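PDB 1R4V: uncharacterized protein aq_328 from Aquifex aeolicus, which is of unknown function but carries two histone-fold repeats in one chain and may take part in protein heterodimerization. Local coordinates for residues A59-L63 against V167-F171; F64-R70 against I79-N85. The contacts are given in a common frame with arbitrary orientation. Residues are numbered along the deposited sequence.

Contact 1. Residues A59-L63 against V167-F171; sequences AFGKL and VDKVF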
loop_
_atom_site.group_PDB
_atom_site.type_symbol
_atom_site.label_atom_id
_atom_site.label_comp_id
_atom_site.label_asym_id
_atom_site.label_seq_id
_atom_site.Cartn_x
_atom_site.Cartn_y
_atom_site.Cartn_z
ATOM N N ALA A 59 3.565 3.181 -5.239
ATOM C CA ALA A 59 3.272 4.278 -4.348
ATOM C C ALA A 59 4.214 4.269 -3.139
ATOM O O ALA A 59 4.736 5.325 -2.757
ATOM C CB ALA A 59 1.830 4.227 -3.894
ATOM N N PHE A 60 4.468 3.088 -2.581
ATOM C CA PHE A 60 5.361 2.899 -1.438
ATOM C C PHE A 60 6.748 3.409 -1.814
ATOM O O PHE A 60 7.381 4.130 -1.042
ATOM C CB PHE A 60 5.414 1.410 -1.026
ATOM C CG PHE A 60 5.744 1.153 0.420
ATOM C CD1 PHE A 60 5.257 -0.000 1.025
ATOM C CD2 PHE A 60 6.510 2.015 1.187
ATOM C CE1 PHE A 60 5.538 -0.280 2.344
ATOM C CE2 PHE A 60 6.796 1.736 2.509
ATOM C CZ PHE A 60 6.312 0.594 3.090
ATOM N N GLY A 61 7.232 3.052 -3.005
ATOM C CA GLY A 61 8.520 3.530 -3.492
ATOM C C GLY A 61 8.565 5.050 -3.594
ATOM O O GLY A 61 9.579 5.664 -3.268
ATOM N N LYS A 62 7.476 5.656 -4.063
ATOM C CA LYS A 62 7.328 7.121 -4.157
ATOM C C LYS A 62 7.379 7.842 -2.816
ATOM O O LYS A 62 7.772 9.016 -2.739
ATOM C CB LYS A 62 6.063 7.500 -4.918
ATOM C CG LYS A 62 6.220 7.241 -6.381
ATOM C CD LYS A 62 5.026 7.740 -7.195
ATOM C CE LYS A 62 5.406 8.956 -8.035
ATOM N NZ LYS A 62 4.293 9.438 -8.901
ATOM N N LEU A 63 7.058 7.143 -1.738
ATOM C CA LEU A 63 7.191 7.736 -0.423
ATOM C C LEU A 63 8.638 8.026 -0.037
ATOM O O LEU A 63 8.879 8.820 0.870
ATOM C CB LEU A 63 6.546 6.859 0.655
ATOM C CG LEU A 63 5.042 6.612 0.492
ATOM C CD1 LEU A 63 4.535 5.653 1.542
ATOM C CD2 LEU A 63 4.239 7.893 0.505
ATOM N N VAL A 167 -3.586 7.330 -8.961
ATOM C CA VAL A 167 -2.852 7.254 -7.712
ATOM C C VAL A 167 -1.434 7.778 -7.905
ATOM O O VAL A 167 -0.952 8.568 -7.099
ATOM C CB VAL A 167 -2.831 5.825 -7.164
ATOM C CG1 VAL A 167 -1.734 5.624 -6.138
ATOM C CG2 VAL A 167 -4.200 5.510 -6.584
ATOM N N ASP A 168 -0.774 7.344 -8.966
ATOM C CA ASP A 168 0.580 7.805 -9.284
ATOM C C ASP A 168 0.690 9.344 -9.295
ATOM O O ASP A 168 1.721 9.872 -8.890
ATOM C CB ASP A 168 1.054 7.143 -10.587
ATOM C CG ASP A 168 2.331 7.757 -11.139
ATOM O OD1 ASP A 168 3.417 7.474 -10.585
ATOM O OD2 ASP A 168 2.322 8.533 -12.118
ATOM N N LYS A 169 -0.353 10.053 -9.717
ATOM C CA LYS A 169 -0.414 11.517 -9.741
ATOM C C LYS A 169 -0.706 12.251 -8.409
ATOM O O LYS A 169 -0.747 13.487 -8.379
ATOM C CB LYS A 169 -1.430 11.949 -10.796
ATOM C CG LYS A 169 -1.070 11.509 -12.199
ATOM C CD LYS A 169 0.059 12.377 -12.733
ATOM C CE LYS A 169 0.597 11.938 -14.088
ATOM N NZ LYS A 169 1.555 12.973 -14.601
ATOM N N VAL A 170 -0.896 11.534 -7.313
ATOM C CA VAL A 170 -0.948 12.147 -5.977
ATOM C C VAL A 170 0.217 11.689 -5.105
ATOM O O VAL A 170 0.300 12.091 -3.951
ATOM C CB VAL A 170 -2.291 11.898 -5.246
ATOM C CG1 VAL A 170 -3.427 12.544 -6.044
ATOM C CG2 VAL A 170 -2.538 10.421 -5.002
ATOM N N PHE A 171 1.114 10.863 -5.624
ATOM C CA PHE A 171 2.323 10.478 -4.900
ATOM C C PHE A 171 3.551 11.013 -5.608
ATOM O O PHE A 171 3.487 11.358 -6.807
ATOM C CB PHE A 171 2.435 8.959 -4.758
ATOM C CG PHE A 171 1.555 8.416 -3.689
ATOM C CD1 PHE A 171 0.284 7.966 -3.971
ATOM C CD2 PHE A 171 2.006 8.367 -2.390
ATOM C CE1 PHE A 171 -0.528 7.482 -2.965
ATOM C CE2 PHE A 171 1.198 7.881 -1.388
ATOM C CZ PHE A 171 -0.075 7.440 -1.675
ATOM O OXT PHE A 171 4.598 11.077 -4.927
HETATM O O HOH W 1 5.353 10.545 -2.503
HETATM O O HOH W 2 7.316 11.090 -5.104
#
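Here the last turn of helix 46-62 meets the end of helix 157-168 and the three residues that close the chain. Ala59 comes first: its CB sits squarely over one face of the Phe171 ring, 4.0 Å from the centroid and 10° off the normal, a CH-pi contact, and it also brushes Val167, with Ala59 CB 4.4 Å from Val167 CG1. Phe60 turns its back on the C-terminus; its ring stacks on Phe115 and meets Tyr131 edge-to-face, on the side of helix 131-149. Lys62 does the polar work. Its aliphatic chain passes Phe171, with Lys62 CD 3.8 Å from Phe171 CB, and its amino group lies among three acceptors: Lys62 NZ to Asp168 O at 2.6 Å, to Phe171 O at 3.0 Å, and to Asp168 OD1 at 2.7 Å, the last a salt bridge. One lysine thus joins the last turn of helix 157-168 to the terminal carboxylate. Two waters lie between Phe171 OXT and Lys62 O: water 1 is 2.6 Å from Phe171 OXT and, more weakly bound, 2.9 Å from Lys62 O, while water 2 is 2.7 Å from Phe171 OXT and 3.2 Å from Lys62 O. Leu63 finishes the segment, its CD2 3.6 Å from Phe171 CE2 at the ring edge; Leu90 and helix 131-149 also touch both of these side chains. By the order of the helices, 46-62 probably belongs to the first histone-fold repeat and 157-168 to the second; the contact would then join the repeats, consistent with a histone handshake made within one polypeptide.

Contact 2. Residues F64-R70 against I79-N85; sequences FYGAEQR and IALADLN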
loop_
_atom_site.group_PDB
_atom_site.type_symbol
_atom_site.label_atom_id
_atom_site.label_comp_id
_atom_site.label_asym_id
_atom_site.label_seq_id
_atom_site.Cartn_x
_atom_site.Cartn_y
_atom_site.Cartn_z
ATOM N N PHE A 64 9.586 7.402 -0.715
ATOM C CA PHE A 64 11.011 7.653 -0.482
ATOM C C PHE A 64 11.568 8.865 -1.254
ATOM O O PHE A 64 12.745 9.206 -1.131
ATOM C CB PHE A 64 11.801 6.360 -0.722
ATOM C CG PHE A 64 11.599 5.349 0.362
ATOM C CD1 PHE A 64 10.455 4.546 0.384
ATOM C CD2 PHE A 64 12.523 5.213 1.396
ATOM C CE1 PHE A 64 10.240 3.635 1.401
ATOM C CE2 PHE A 64 12.291 4.299 2.400
ATOM C CZ PHE A 64 11.170 3.507 2.405
ATOM N N TYR A 65 10.746 9.555 -2.041
ATOM C CA TYR A 65 11.150 10.819 -2.655
ATOM C C TYR A 65 11.563 11.832 -1.585
ATOM O O TYR A 65 10.818 12.113 -0.637
ATOM C CB TYR A 65 9.999 11.424 -3.482
ATOM C CG TYR A 65 10.294 12.803 -4.035
ATOM C CD1 TYR A 65 11.069 12.956 -5.189
ATOM C CD2 TYR A 65 9.797 13.952 -3.406
ATOM C CE1 TYR A 65 11.356 14.246 -5.708
ATOM C CE2 TYR A 65 10.059 15.235 -3.918
ATOM C CZ TYR A 65 10.848 15.381 -5.054
ATOM O OH TYR A 65 11.065 16.667 -5.533
ATOM N N GLY A 66 12.767 12.344 -1.730
ATOM C CA GLY A 66 13.336 13.297 -0.780
ATOM C C GLY A 66 13.862 12.713 0.513
ATOM O O GLY A 66 14.477 13.458 1.280
ATOM N N ALA A 67 13.692 11.412 0.748
ATOM C CA ALA A 67 14.006 10.829 2.046
ATOM C C ALA A 67 15.495 10.814 2.417
ATOM O O ALA A 67 15.851 11.095 3.557
ATOM C CB ALA A 67 13.411 9.459 2.218
ATOM N N GLU A 68 16.371 10.478 1.489
ATOM C CA GLU A 68 17.802 10.526 1.783
ATOM C C GLU A 68 18.267 11.922 2.131
ATOM O O GLU A 68 19.063 12.072 3.060
ATOM C CB GLU A 68 18.609 9.951 0.626
ATOM C CG GLU A 68 18.402 8.460 0.480
ATOM C CD GLU A 68 19.212 7.849 -0.659
ATOM O OE1 GLU A 68 19.898 6.840 -0.442
ATOM O OE2 GLU A 68 19.158 8.358 -1.800
ATOM N N GLN A 69 17.775 12.940 1.423
ATOM C CA GLN A 69 18.150 14.307 1.729
ATOM C C GLN A 69 17.692 14.730 3.102
ATOM O O GLN A 69 18.476 15.349 3.833
ATOM C CB GLN A 69 17.579 15.286 0.705
ATOM C CG GLN A 69 17.926 16.697 1.003
ATOM C CD GLN A 69 19.387 16.981 0.844
ATOM O OE1 GLN A 69 19.792 17.368 -0.244
ATOM N NE2 GLN A 69 20.169 16.853 1.923
ATOM N N ARG A 70 16.437 14.416 3.448
ATOM C CA ARG A 70 15.887 14.804 4.733
ATOM C C ARG A 70 16.710 14.097 5.816
ATOM O O ARG A 70 17.040 14.714 6.824
ATOM C CB ARG A 70 14.413 14.449 4.835
ATOM C CG ARG A 70 13.553 15.185 3.835
ATOM C CD ARG A 70 12.060 14.924 4.053
ATOM N NE ARG A 70 11.307 15.396 2.897
ATOM C CZ ARG A 70 10.808 14.634 1.941
ATOM N NH1 ARG A 70 10.924 13.307 1.923
ATOM N NH2 ARG A 70 10.197 15.247 0.954
ATOM N N ILE A 79 17.249 6.040 6.912
ATOM C CA ILE A 79 15.971 6.705 6.731
ATOM C C ILE A 79 15.028 6.368 7.868
ATOM O O ILE A 79 14.820 5.200 8.188
ATOM C CB ILE A 79 15.370 6.259 5.403
ATOM C CG1 ILE A 79 16.318 6.702 4.273
ATOM C CG2 ILE A 79 13.966 6.889 5.226
ATOM C CD1 ILE A 79 16.146 5.885 3.069
ATOM N N ALA A 80 14.456 7.402 8.468
ATOM C CA ALA A 80 13.442 7.319 9.504
ATOM C C ALA A 80 12.078 7.649 8.908
ATOM O O ALA A 80 11.964 8.222 7.821
ATOM C CB ALA A 80 13.722 8.301 10.606
ATOM N N LEU A 81 11.034 7.311 9.656
ATOM C CA LEU A 81 9.660 7.626 9.264
ATOM C C LEU A 81 9.474 9.118 8.970
ATOM O O LEU A 81 8.808 9.455 7.981
ATOM C CB LEU A 81 8.667 7.177 10.342
ATOM C CG LEU A 81 7.178 7.425 10.078
ATOM C CD1 LEU A 81 6.756 6.641 8.867
ATOM C CD2 LEU A 81 6.320 7.023 11.272
ATOM N N ALA A 82 10.066 9.968 9.819
ATOM C CA ALA A 82 10.019 11.440 9.690
ATOM C C ALA A 82 10.583 11.959 8.375
ATOM O O ALA A 82 10.277 13.088 7.982
ATOM C CB ALA A 82 10.811 12.079 10.799
ATOM N N ASP A 83 11.426 11.156 7.723
ATOM C CA ASP A 83 12.065 11.503 6.451
ATOM C C ASP A 83 11.224 11.153 5.226
ATOM O O ASP A 83 11.572 11.536 4.135
ATOM C CB ASP A 83 13.396 10.760 6.308
ATOM C CG ASP A 83 14.374 11.070 7.433
ATOM O OD1 ASP A 83 14.405 12.249 7.891
ATOM O OD2 ASP A 83 15.154 10.207 7.909
ATOM N N LEU A 84 10.164 10.374 5.372
ATOM C CA LEU A 84 9.364 9.950 4.223
ATOM C C LEU A 84 8.447 11.053 3.717
ATOM O O LEU A 84 8.138 12.017 4.431
ATOM C CB LEU A 84 8.538 8.717 4.532
ATOM C CG LEU A 84 9.302 7.438 4.874
ATOM C CD1 LEU A 84 8.330 6.273 4.920
ATOM C CD2 LEU A 84 10.421 7.128 3.896
ATOM N N ASN A 85 8.027 10.890 2.461
ATOM C CA ASN A 85 7.162 11.826 1.773
ATOM C C ASN A 85 5.678 11.525 2.066
ATOM O O ASN A 85 4.862 11.669 1.169
ATOM C CB ASN A 85 7.489 11.761 0.272
ATOM C CG ASN A 85 7.231 13.059 -0.459
ATOM O OD1 ASN A 85 7.715 14.107 -0.050
ATOM N ND2 ASN A 85 6.480 12.990 -1.556
#
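Asn85, Arg70 and Asp83 lose the most surface here, and the guanidinium of Arg70 links the other two. The arginine side chain folds back past the start of helix 67-73: Arg70 NH1 donates to Asp83 O at 2.9 Å and to Tyr65 O, in its own segment, at 2.8 Å, while Arg70 NH2 makes a weaker bond to Asn85 OD1 at 2.9 Å. This leaves little space beside Gly66, the N-cap residue with positive phi, where a CB would run into Arg70 NH2. Asp83 serves the contact mainly through its backbone: its carbonyl also takes a CA-H...O contact, Ala67 CA to Asp83 O at 3.3 Å. Its carboxylate reaches back to the residue before the 3-10 segment, accepting a hydrogen bond from Ala80 N at Asp83 OD2 (2.9 Å), and forms a salt bridge to Arg76. Asn85 packs on the turn ahead of helix 67-73, Asn85 CB lying 3.5 Å from Tyr65 O. A small apolar cluster backs the polar part: Leu84 CD2 sits over the face of the Phe64 ring, 3.8 Å from its centroid, and Ile79 CD1 reaches the ring edge, 4.0 Å from Phe64 CD2. That cluster continues into the fold, Phe64 and Leu84 reaching helix 131-149 through Tyr131 and Ile134, and Leu84 and Ile79 meeting Leu127 of helix 125-128, while Ile79 makes backbone hydrogen bonds with Asn122 and Gly124 at the parallel strand 122-123.

Overall arrangement
The two contacts run into each other, their centres about 14 Å apart. The order along the chain is 59-63, 64-70, 79-85, then 167-171, so the short-range contact 2 lies within the long span bridged by contact 1. Leu63 of contact 1 joins Asn85 of contact 2 through a probable hydrogen bond, Leu63 O to Asn85 N at 2.7 Å. Contact 1, nearer the chain centre, links what is probably the first repeat to the end of the second; contact 2, farther out, ties helix 67-73 to the loop leading into helix 88-98. Strand 78-79 pairs in parallel with 122-123, resembling the loop bridge of histone dimers, which would couple the repeats a second time.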